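Local atomic coordinates of probable benzoylformate decarboxylase (PDB entry 7ORX), a protein that belongs to the thiamine diphosphate-dependent enzyme family and binds thiamine diphosphate between the subunits of a tetrameric assembly. Residues V45-M56 with T439-Y447; A84-H92 with P401-G409. All coordinates share one frame; numbering follows the deposited sequence.

Contact 1: V45-M56 with T439-Y447; sequences VLGLHEGAVLSM and TALWSAAQY. With TPP (thiamine diphosphate), chain K.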
loop_
_atom_site.group_PDB
_atom_site.type_symbol
_atom_site.label_atom_id
_atom_site.label_comp_id
_atom_site.label_asym_id
_atom_site.label_seq_id
_atom_site.Cartn_x
_atom_site.Cartn_y
_atom_site.Cartn_z
ATOM N N VAL C 45 10.509 -17.740 24.390
ATOM C CA VAL C 45 9.253 -17.820 25.172
ATOM C C VAL C 45 8.116 -18.153 24.200
ATOM O O VAL C 45 7.729 -17.332 23.412
ATOM C CB VAL C 45 9.024 -16.521 25.953
ATOM C CG1 VAL C 45 7.762 -16.647 26.764
ATOM C CG2 VAL C 45 10.189 -16.160 26.860
ATOM N N LEU C 46 7.655 -19.380 24.222
ATOM C CA LEU C 46 6.587 -19.832 23.306
ATOM C C LEU C 46 5.220 -19.324 23.818
ATOM O O LEU C 46 4.957 -19.392 25.038
ATOM C CB LEU C 46 6.671 -21.363 23.251
ATOM C CG LEU C 46 5.540 -22.092 22.533
ATOM C CD1 LEU C 46 5.530 -21.760 21.048
ATOM C CD2 LEU C 46 5.677 -23.592 22.740
ATOM N N GLY C 47 4.392 -18.834 22.904
ATOM C CA GLY C 47 2.960 -18.560 23.110
ATOM C C GLY C 47 2.148 -19.369 22.114
ATOM O O GLY C 47 2.668 -19.617 21.004
ATOM N N LEU C 48 0.955 -19.855 22.504
ATOM C CA LEU C 48 0.182 -20.832 21.679
ATOM C C LEU C 48 -0.567 -20.134 20.539
ATOM O O LEU C 48 -1.200 -20.857 19.738
ATOM C CB LEU C 48 -0.799 -21.567 22.575
ATOM C CG LEU C 48 -0.160 -22.291 23.733
ATOM C CD1 LEU C 48 -1.220 -22.895 24.586
ATOM C CD2 LEU C 48 0.718 -23.386 23.249
ATOM N N HIS C 49 -0.439 -18.809 20.457
ATOM C CA HIS C 49 -1.277 -17.912 19.644
ATOM C C HIS C 49 -0.471 -16.621 19.479
ATOM O O HIS C 49 0.183 -16.197 20.431
ATOM C CB HIS C 49 -2.647 -17.758 20.322
ATOM C CG HIS C 49 -3.572 -16.900 19.546
ATOM N ND1 HIS C 49 -4.178 -17.359 18.395
ATOM C CD2 HIS C 49 -3.926 -15.605 19.674
ATOM C CE1 HIS C 49 -4.865 -16.380 17.817
ATOM N NE2 HIS C 49 -4.715 -15.279 18.584
ATOM N N GLU C 50 -0.445 -16.057 18.279
ATOM C CA GLU C 50 0.539 -15.006 17.910
ATOM C C GLU C 50 0.159 -13.698 18.589
ATOM O O GLU C 50 1.057 -12.926 18.923
ATOM C CB GLU C 50 0.587 -14.856 16.398
ATOM C CG GLU C 50 1.180 -16.065 15.712
ATOM C CD GLU C 50 0.280 -17.283 15.455
ATOM O OE1 GLU C 50 -0.942 -17.282 15.871
ATOM O OE2 GLU C 50 0.796 -18.275 14.833
ATOM N N GLY C 51 -1.132 -13.446 18.764
ATOM C CA GLY C 51 -1.610 -12.248 19.481
ATOM C C GLY C 51 -1.149 -12.234 20.931
ATOM O O GLY C 51 -0.725 -11.169 21.439
ATOM N N ALA C 52 -1.181 -13.386 21.572
ATOM C CA ALA C 52 -0.637 -13.579 22.925
ATOM C C ALA C 52 0.876 -13.360 22.896
ATOM O O ALA C 52 1.371 -12.591 23.735
ATOM C CB ALA C 52 -1.005 -14.961 23.417
ATOM N N VAL C 53 1.578 -14.001 21.955
ATOM C CA VAL C 53 3.054 -13.852 21.814
ATOM C C VAL C 53 3.394 -12.362 21.795
ATOM O O VAL C 53 4.298 -11.887 22.470
ATOM C CB VAL C 53 3.518 -14.497 20.505
ATOM C CG1 VAL C 53 4.900 -14.024 20.078
ATOM C CG2 VAL C 53 3.440 -16.003 20.579
ATOM N N LEU C 54 2.667 -11.649 20.980
ATOM C CA LEU C 54 3.095 -10.299 20.643
ATOM C C LEU C 54 2.728 -9.380 21.805
ATOM O O LEU C 54 3.565 -8.528 22.178
ATOM C CB LEU C 54 2.439 -9.935 19.324
ATOM C CG LEU C 54 3.059 -8.692 18.746
ATOM C CD1 LEU C 54 3.408 -8.929 17.294
ATOM C CD2 LEU C 54 2.131 -7.499 18.997
ATOM N N SER C 55 1.559 -9.580 22.396
ATOM C CA SER C 55 1.142 -8.829 23.609
ATOM C C SER C 55 2.073 -9.133 24.795
ATOM O O SER C 55 2.366 -8.187 25.544
ATOM C CB SER C 55 -0.277 -9.131 23.954
ATOM O OG SER C 55 -1.171 -8.497 23.059
ATOM N N MET C 56 2.530 -10.383 24.966
ATOM C CA MET C 56 3.557 -10.739 25.980
ATOM C C MET C 56 4.829 -9.913 25.711
ATOM O O MET C 56 5.406 -9.356 26.656
ATOM C CB MET C 56 3.910 -12.230 25.934
ATOM C CG MET C 56 3.098 -13.087 26.852
ATOM S SD MET C 56 3.205 -14.900 26.509
ATOM C CE MET C 56 4.976 -15.004 26.504
ATOM N N THR C 439 -4.807 -17.877 26.231
ATOM C CA THR C 439 -3.734 -18.883 26.031
ATOM C C THR C 439 -2.421 -18.402 26.663
ATOM O O THR C 439 -1.573 -19.240 26.831
ATOM C CB THR C 439 -3.484 -19.160 24.547
ATOM O OG1 THR C 439 -3.067 -17.915 23.982
ATOM C CG2 THR C 439 -4.701 -19.693 23.828
ATOM N N ALA C 440 -2.240 -17.124 26.983
ATOM C CA ALA C 440 -1.017 -16.657 27.663
ATOM C C ALA C 440 -0.918 -17.275 29.048
ATOM O O ALA C 440 0.185 -17.231 29.640
ATOM C CB ALA C 440 -0.992 -15.172 27.771
ATOM N N LEU C 441 -2.010 -17.828 29.570
ATOM C CA LEU C 441 -1.961 -18.509 30.881
ATOM C C LEU C 441 -1.045 -19.727 30.793
ATOM O O LEU C 441 -0.314 -19.987 31.764
ATOM C CB LEU C 441 -3.373 -18.919 31.285
ATOM C CG LEU C 441 -4.260 -17.802 31.805
ATOM C CD1 LEU C 441 -5.624 -18.377 32.147
ATOM C CD2 LEU C 441 -3.616 -17.130 33.019
ATOM N N TRP C 442 -1.091 -20.452 29.677
ATOM C CA TRP C 442 -0.185 -21.603 29.399
ATOM C C TRP C 442 1.277 -21.174 29.528
ATOM O O TRP C 442 2.015 -21.859 30.238
ATOM C CB TRP C 442 -0.443 -22.155 28.008
ATOM C CG TRP C 442 0.384 -23.359 27.702
ATOM C CD1 TRP C 442 0.083 -24.650 28.032
ATOM C CD2 TRP C 442 1.631 -23.391 26.995
ATOM N NE1 TRP C 442 1.065 -25.485 27.576
ATOM C CE2 TRP C 442 2.017 -24.739 26.916
ATOM C CE3 TRP C 442 2.453 -22.429 26.430
ATOM C CZ2 TRP C 442 3.199 -25.140 26.300
ATOM C CZ3 TRP C 442 3.620 -22.828 25.805
ATOM C CH2 TRP C 442 3.985 -24.164 25.749
ATOM N N SER C 443 1.648 -20.053 28.917
ATOM C CA SER C 443 3.027 -19.524 28.967
ATOM C C SER C 443 3.408 -19.267 30.421
ATOM O O SER C 443 4.463 -19.708 30.843
ATOM C CB SER C 443 3.167 -18.326 28.090
ATOM O OG SER C 443 2.950 -18.715 26.735
ATOM N N ALA C 444 2.542 -18.665 31.202
ATOM C CA ALA C 444 2.802 -18.414 32.639
ATOM C C ALA C 444 3.049 -19.730 33.368
ATOM O O ALA C 444 3.952 -19.803 34.251
ATOM C CB ALA C 444 1.629 -17.668 33.206
ATOM N N ALA C 445 2.250 -20.747 33.049
ATOM C CA ALA C 445 2.374 -22.067 33.697
ATOM C C ALA C 445 3.702 -22.697 33.317
ATOM O O ALA C 445 4.465 -22.982 34.238
ATOM C CB ALA C 445 1.223 -22.972 33.312
ATOM N N GLN C 446 3.938 -22.897 32.014
ATOM C CA GLN C 446 5.203 -23.458 31.459
ATOM C C GLN C 446 6.425 -22.755 32.043
ATOM O O GLN C 446 7.329 -23.454 32.387
ATOM C CB GLN C 446 5.289 -23.293 29.942
ATOM C CG GLN C 446 4.394 -24.260 29.190
ATOM C CD GLN C 446 4.702 -25.688 29.583
ATOM O OE1 GLN C 446 5.790 -26.199 29.314
ATOM N NE2 GLN C 446 3.745 -26.353 30.203
ATOM N N TYR C 447 6.480 -21.429 32.082
ATOM C CA TYR C 447 7.748 -20.713 32.381
ATOM C C TYR C 447 7.735 -20.280 33.842
ATOM O O TYR C 447 8.662 -19.559 34.211
ATOM C CB TYR C 447 7.995 -19.554 31.410
ATOM C CG TYR C 447 8.183 -20.025 29.996
ATOM C CD1 TYR C 447 9.327 -20.679 29.607
ATOM C CD2 TYR C 447 7.202 -19.851 29.050
ATOM C CE1 TYR C 447 9.506 -21.124 28.307
ATOM C CE2 TYR C 447 7.344 -20.309 27.750
ATOM C CZ TYR C 447 8.495 -20.963 27.382
ATOM O OH TYR C 447 8.603 -21.435 26.112
HETATM N "N1'" TPP K . 0.787 -20.597 13.538
HETATM C "C2'" TPP K . -0.170 -20.524 12.605
HETATM C CM2 TPP K . -1.226 -19.481 12.766
HETATM N "N3'" TPP K . -0.254 -21.308 11.529
HETATM C "C4'" TPP K . 0.692 -22.247 11.373
HETATM N "N4'" TPP K . 0.601 -23.019 10.275
HETATM C "C5'" TPP K . 1.733 -22.414 12.313
HETATM C "C6'" TPP K . 1.730 -21.540 13.383
HETATM C "C7'" TPP K . 2.798 -23.473 12.150
HETATM N N3 TPP K . 2.273 -24.839 12.305
HETATM C C2 TPP K . 1.876 -25.574 11.267
HETATM S S1 TPP K . 1.938 -27.233 11.646
HETATM C C5 TPP K . 1.958 -26.828 13.339
HETATM C C4 TPP K . 2.167 -25.505 13.532
HETATM C CM4 TPP K . 2.276 -24.803 14.853
HETATM C C6 TPP K . 1.735 -27.887 14.389
HETATM C C7 TPP K . 0.295 -27.961 14.877
HETATM O O7 TPP K . 0.189 -28.992 15.901
HETATM P PA TPP K . -1.073 -29.998 15.942
HETATM O O1A TPP K . -2.308 -29.277 15.519
HETATM O O2A TPP K . -0.920 -30.633 17.281
HETATM O O3A TPP K . -0.820 -31.071 14.785
HETATM P PB TPP K . 0.102 -32.375 14.758
HETATM O O1B TPP K . -0.718 -33.493 14.137
HETATM O O2B TPP K . 1.275 -31.989 13.906
HETATM O O3B TPP K . 0.478 -32.642 16.194
HETATM O O HOH W 1 0.396 -18.615 25.137
#
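Strand 43-46, outermost in its sheet within this chain, with the turn into helix 50-64 that carries the cofactor-binding Glu50, meets helix 440-447 of the C-terminal cofactor-binding domain through Leu46 and Ser443. Ser443 OG donates to Leu46 O over 2.7 Å, lying in the carbonyl plane on a lone pair. Leu46 N in turn gives a nearly straight bond (173°) to Tyr447 OH at 2.9 Å. A water accepts from Leu48 N and donates to Thr439 O and Ser443 OG, linking the turn to the first turn of the helix. The indole of Trp442, swung out anti to its backbone N (chi1 -177°), takes Leu48 over one face: Leu48 CD2 lies 3.8 Å from the centroid of the six-membered ring of Trp442, a CH-pi contact, while Leu48 CD1 sits 3.5 Å from Trp442 CG. Small Ala52 and Ala440 let the backbones approach, and Met56 SD rests on Ser443 CB at 3.8 Å. Glu50 OE2 comes within 2.7 Å of N1' of thiamine diphosphate, whose other partners include residues of the second subunit. Leu46 N, Leu46 O and Leu48 N thus all find partners in a buried interface, just before the helix that carries Glu50.

Contact 2: A84-H92 with P401-G409; sequences ALTNSVYSH and PASGGLGFG. With TPP (thiamine diphosphate), chain I.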
loop_
_atom_site.group_PDB
_atom_site.type_symbol
_atom_site.label_atom_id
_atom_site.label_comp_id
_atom_site.label_asym_id
_atom_site.label_seq_id
_atom_site.Cartn_x
_atom_site.Cartn_y
_atom_site.Cartn_z
ATOM N N ALA C 84 -2.955 -7.000 18.019
ATOM C CA ALA C 84 -2.061 -6.710 19.158
ATOM C C ALA C 84 -1.134 -5.553 18.786
ATOM O O ALA C 84 -0.942 -4.670 19.609
ATOM C CB ALA C 84 -1.334 -7.957 19.534
ATOM N N LEU C 85 -0.666 -5.543 17.542
ATOM C CA LEU C 85 0.349 -4.591 17.022
ATOM C C LEU C 85 -0.188 -3.160 17.092
ATOM O O LEU C 85 0.624 -2.257 17.284
ATOM C CB LEU C 85 0.683 -5.005 15.587
ATOM C CG LEU C 85 2.125 -4.875 15.163
ATOM C CD1 LEU C 85 3.096 -5.098 16.315
ATOM C CD2 LEU C 85 2.401 -5.837 14.025
ATOM N N THR C 86 -1.500 -2.958 16.960
ATOM C CA THR C 86 -2.128 -1.618 17.099
ATOM C C THR C 86 -1.767 -1.023 18.467
ATOM O O THR C 86 -1.520 0.193 18.536
ATOM C CB THR C 86 -3.661 -1.651 16.941
ATOM O OG1 THR C 86 -4.324 -2.364 18.018
ATOM C CG2 THR C 86 -4.064 -2.183 15.576
ATOM N N ASN C 87 -1.795 -1.826 19.532
ATOM C CA ASN C 87 -1.516 -1.305 20.890
ATOM C C ASN C 87 -0.065 -0.825 20.911
ATOM O O ASN C 87 0.188 0.231 21.488
ATOM C CB ASN C 87 -1.844 -2.327 21.990
ATOM C CG ASN C 87 -3.340 -2.402 22.245
ATOM O OD1 ASN C 87 -4.023 -1.386 22.333
ATOM N ND2 ASN C 87 -3.876 -3.597 22.358
ATOM N N SER C 88 0.833 -1.566 20.252
ATOM C CA SER C 88 2.292 -1.272 20.219
ATOM C C SER C 88 2.545 0.103 19.592
ATOM O O SER C 88 3.375 0.857 20.123
ATOM C CB SER C 88 3.011 -2.365 19.523
ATOM O OG SER C 88 2.587 -3.632 20.065
ATOM N N VAL C 89 1.768 0.442 18.567
ATOM C CA VAL C 89 1.873 1.742 17.866
ATOM C C VAL C 89 1.593 2.858 18.870
ATOM O O VAL C 89 2.450 3.744 19.033
ATOM C CB VAL C 89 0.950 1.770 16.633
ATOM C CG1 VAL C 89 0.678 3.164 16.114
ATOM C CG2 VAL C 89 1.514 0.884 15.528
ATOM N N TYR C 90 0.456 2.826 19.544
ATOM C CA TYR C 90 0.010 3.953 20.418
ATOM C C TYR C 90 0.761 3.935 21.752
ATOM O O TYR C 90 0.813 4.980 22.371
ATOM C CB TYR C 90 -1.506 3.964 20.502
ATOM C CG TYR C 90 -2.144 4.382 19.208
ATOM C CD1 TYR C 90 -2.130 5.707 18.822
ATOM C CD2 TYR C 90 -2.729 3.463 18.345
ATOM C CE1 TYR C 90 -2.697 6.118 17.627
ATOM C CE2 TYR C 90 -3.310 3.860 17.149
ATOM C CZ TYR C 90 -3.296 5.195 16.784
ATOM O OH TYR C 90 -3.802 5.596 15.569
ATOM N N SER C 91 1.392 2.826 22.125
ATOM C CA SER C 91 2.211 2.739 23.353
ATOM C C SER C 91 3.681 3.047 23.058
ATOM O O SER C 91 4.479 3.032 24.009
ATOM C CB SER C 91 2.035 1.409 24.038
ATOM O OG SER C 91 2.608 0.325 23.337
ATOM N N HIS C 92 4.012 3.322 21.785
ATOM C CA HIS C 92 5.389 3.648 21.325
ATOM C C HIS C 92 6.321 2.551 21.827
ATOM O O HIS C 92 7.337 2.880 22.506
ATOM C CB HIS C 92 5.835 5.061 21.778
ATOM C CG HIS C 92 5.026 6.165 21.184
ATOM N ND1 HIS C 92 4.771 6.228 19.841
ATOM C CD2 HIS C 92 4.492 7.268 21.741
ATOM C CE1 HIS C 92 4.037 7.291 19.598
ATOM N NE2 HIS C 92 3.859 7.953 20.750
ATOM N N PRO C 401 -4.269 -1.111 27.511
ATOM C CA PRO C 401 -4.050 -1.148 26.073
ATOM C C PRO C 401 -4.213 0.236 25.440
ATOM O O PRO C 401 -5.284 0.806 25.561
ATOM C CB PRO C 401 -5.132 -2.119 25.548
ATOM C CG PRO C 401 -6.116 -2.256 26.673
ATOM C CD PRO C 401 -5.308 -2.059 27.929
ATOM N N ALA C 402 -3.195 0.699 24.721
ATOM C CA ALA C 402 -3.103 2.103 24.257
ATOM C C ALA C 402 -4.013 2.359 23.058
ATOM O O ALA C 402 -4.216 3.518 22.772
ATOM C CB ALA C 402 -1.665 2.496 23.990
ATOM N N SER C 403 -4.558 1.352 22.395
ATOM C CA SER C 403 -5.605 1.580 21.364
ATOM C C SER C 403 -6.866 0.786 21.716
ATOM O O SER C 403 -7.683 0.538 20.842
ATOM C CB SER C 403 -5.117 1.252 19.980
ATOM O OG SER C 403 -5.277 -0.141 19.725
ATOM N N GLY C 404 -7.029 0.423 22.981
ATOM C CA GLY C 404 -8.179 -0.369 23.465
ATOM C C GLY C 404 -8.383 -1.635 22.654
ATOM O O GLY C 404 -9.488 -2.165 22.667
ATOM N N GLY C 405 -7.344 -2.094 21.959
ATOM C CA GLY C 405 -7.299 -3.437 21.362
ATOM C C GLY C 405 -7.327 -4.481 22.454
ATOM O O GLY C 405 -6.341 -4.553 23.214
ATOM N N LEU C 406 -8.430 -5.209 22.596
ATOM C CA LEU C 406 -8.532 -6.190 23.715
ATOM C C LEU C 406 -7.685 -7.408 23.362
ATOM O O LEU C 406 -7.430 -7.633 22.173
ATOM C CB LEU C 406 -9.982 -6.553 24.030
ATOM C CG LEU C 406 -10.833 -5.406 24.578
ATOM C CD1 LEU C 406 -12.167 -5.948 25.070
ATOM C CD2 LEU C 406 -10.104 -4.638 25.684
ATOM N N GLY C 407 -7.213 -8.103 24.385
ATOM C CA GLY C 407 -6.246 -9.209 24.265
ATOM C C GLY C 407 -4.837 -8.744 24.540
ATOM O O GLY C 407 -3.908 -9.516 24.266
ATOM N N PHE C 408 -4.700 -7.531 25.062
ATOM C CA PHE C 408 -3.432 -6.997 25.588
ATOM C C PHE C 408 -3.212 -7.455 27.026
ATOM O O PHE C 408 -2.136 -7.908 27.326
ATOM C CB PHE C 408 -3.433 -5.481 25.475
ATOM C CG PHE C 408 -2.344 -4.781 26.237
ATOM C CD1 PHE C 408 -1.125 -4.551 25.647
ATOM C CD2 PHE C 408 -2.555 -4.309 27.526
ATOM C CE1 PHE C 408 -0.128 -3.874 26.325
ATOM C CE2 PHE C 408 -1.560 -3.628 28.202
ATOM C CZ PHE C 408 -0.336 -3.439 27.603
ATOM N N GLY C 409 -4.206 -7.337 27.900
ATOM C CA GLY C 409 -4.012 -7.426 29.363
ATOM C C GLY C 409 -3.437 -8.745 29.847
ATOM O O GLY C 409 -2.332 -8.745 30.433
HETATM N "N1'" TPP I . -12.744 -6.316 20.087
HETATM C "C2'" TPP I . -11.507 -5.903 20.389
HETATM C CM2 TPP I . -10.353 -6.702 19.876
HETATM N "N3'" TPP I . -11.224 -4.817 21.108
HETATM C "C4'" TPP I . -12.256 -4.084 21.556
HETATM N "N4'" TPP I . -11.940 -2.995 22.270
HETATM C "C5'" TPP I . -13.601 -4.446 21.304
HETATM C "C6'" TPP I . -13.770 -5.584 20.539
HETATM C "C7'" TPP I . -14.789 -3.649 21.821
HETATM N N3 TPP I . -14.952 -3.704 23.294
HETATM C C2 TPP I . -14.706 -2.647 24.074
HETATM S S1 TPP I . -15.049 -2.934 25.729
HETATM C C5 TPP I . -15.548 -4.548 25.319
HETATM C C4 TPP I . -15.362 -4.834 24.005
HETATM C CM4 TPP I . -15.604 -6.163 23.352
HETATM C C6 TPP I . -16.163 -5.446 26.358
HETATM C C7 TPP I . -15.154 -6.181 27.191
HETATM O O7 TPP I . -15.456 -5.876 28.565
HETATM P PA TPP I . -14.901 -6.782 29.758
HETATM O O1A TPP I . -13.496 -7.281 29.668
HETATM O O2A TPP I . -15.951 -7.829 29.922
HETATM O O3A TPP I . -14.988 -5.645 30.885
HETATM P PB TPP I . -16.283 -4.797 31.393
HETATM O O1B TPP I . -15.826 -3.879 32.514
HETATM O O2B TPP I . -16.830 -4.048 30.196
HETATM O O3B TPP I . -17.240 -5.863 31.880
#
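Asn87, on the helix 82-90, reaches into the loop 401-409 and grips its backbone with both ends of one amide. Its OD1 accepts from Ser403 N at 2.8 Å, in the plane of the amide carbonyl, and takes a second, weak bond from Gly405 N. Asn87 ND2 gives one of its hydrogens to Gly405 O, also at 2.8 Å and close to the amide plane. With CG anti to the carbonyl carbon (chi1 -77°), the amide lies beside Pro401, whose CB is 3.5 Å from Asn87 OD1. Gly405, with no side chain, lets the amide close directly on its backbone N and O. Thr86 OG1, hydrogen-bonded to Gly83 O, lies 3.0 Å from Ser403 OG, whose proton may go to it or to Asn87 OD1. Toward Tyr90 and Ser91, which are partly exposed, no hydrogen bond crosses and the contact is van der Waals alone: Tyr90 CB meets Ala402 CB at 3.8 Å, and Tyr90 CD2 touches Ser403 CB at 3.6 Å, while Tyr90 OH is hydrogen-bonded to Glu110 OE1 of the second subunit. The gripped loop faces the cofactor, since Gly404 O accepts from N4' of thiamine diphosphate at 2.6 Å and Leu406 N donates to its N3'. Asn87 is therefore a second-shell residue, consistent with holding these backbone groups in position for the aminopyrimidine.

How the contacts relate
From the N terminus, the chain first passes 45-56 and then 84-92, both in the N-terminal cofactor-binding domain. It runs on through the central domain before returning at 401-409, which closes the loop of contact 2, and at 439-447, which closes that of contact 1. The loop closed by contact 2 is thus nested inside the one closed by contact 1, and both tie the N-terminal domain to the C-terminal one. Their centres are 16 Å apart, yet they touch: Ser55 OG probably hydrogen-bonds to Gly407 O at 3.2 Å, and Leu54 packs on Ala84. Each borders a different thiamine diphosphate of the assembly, and both contacts reach the second subunit.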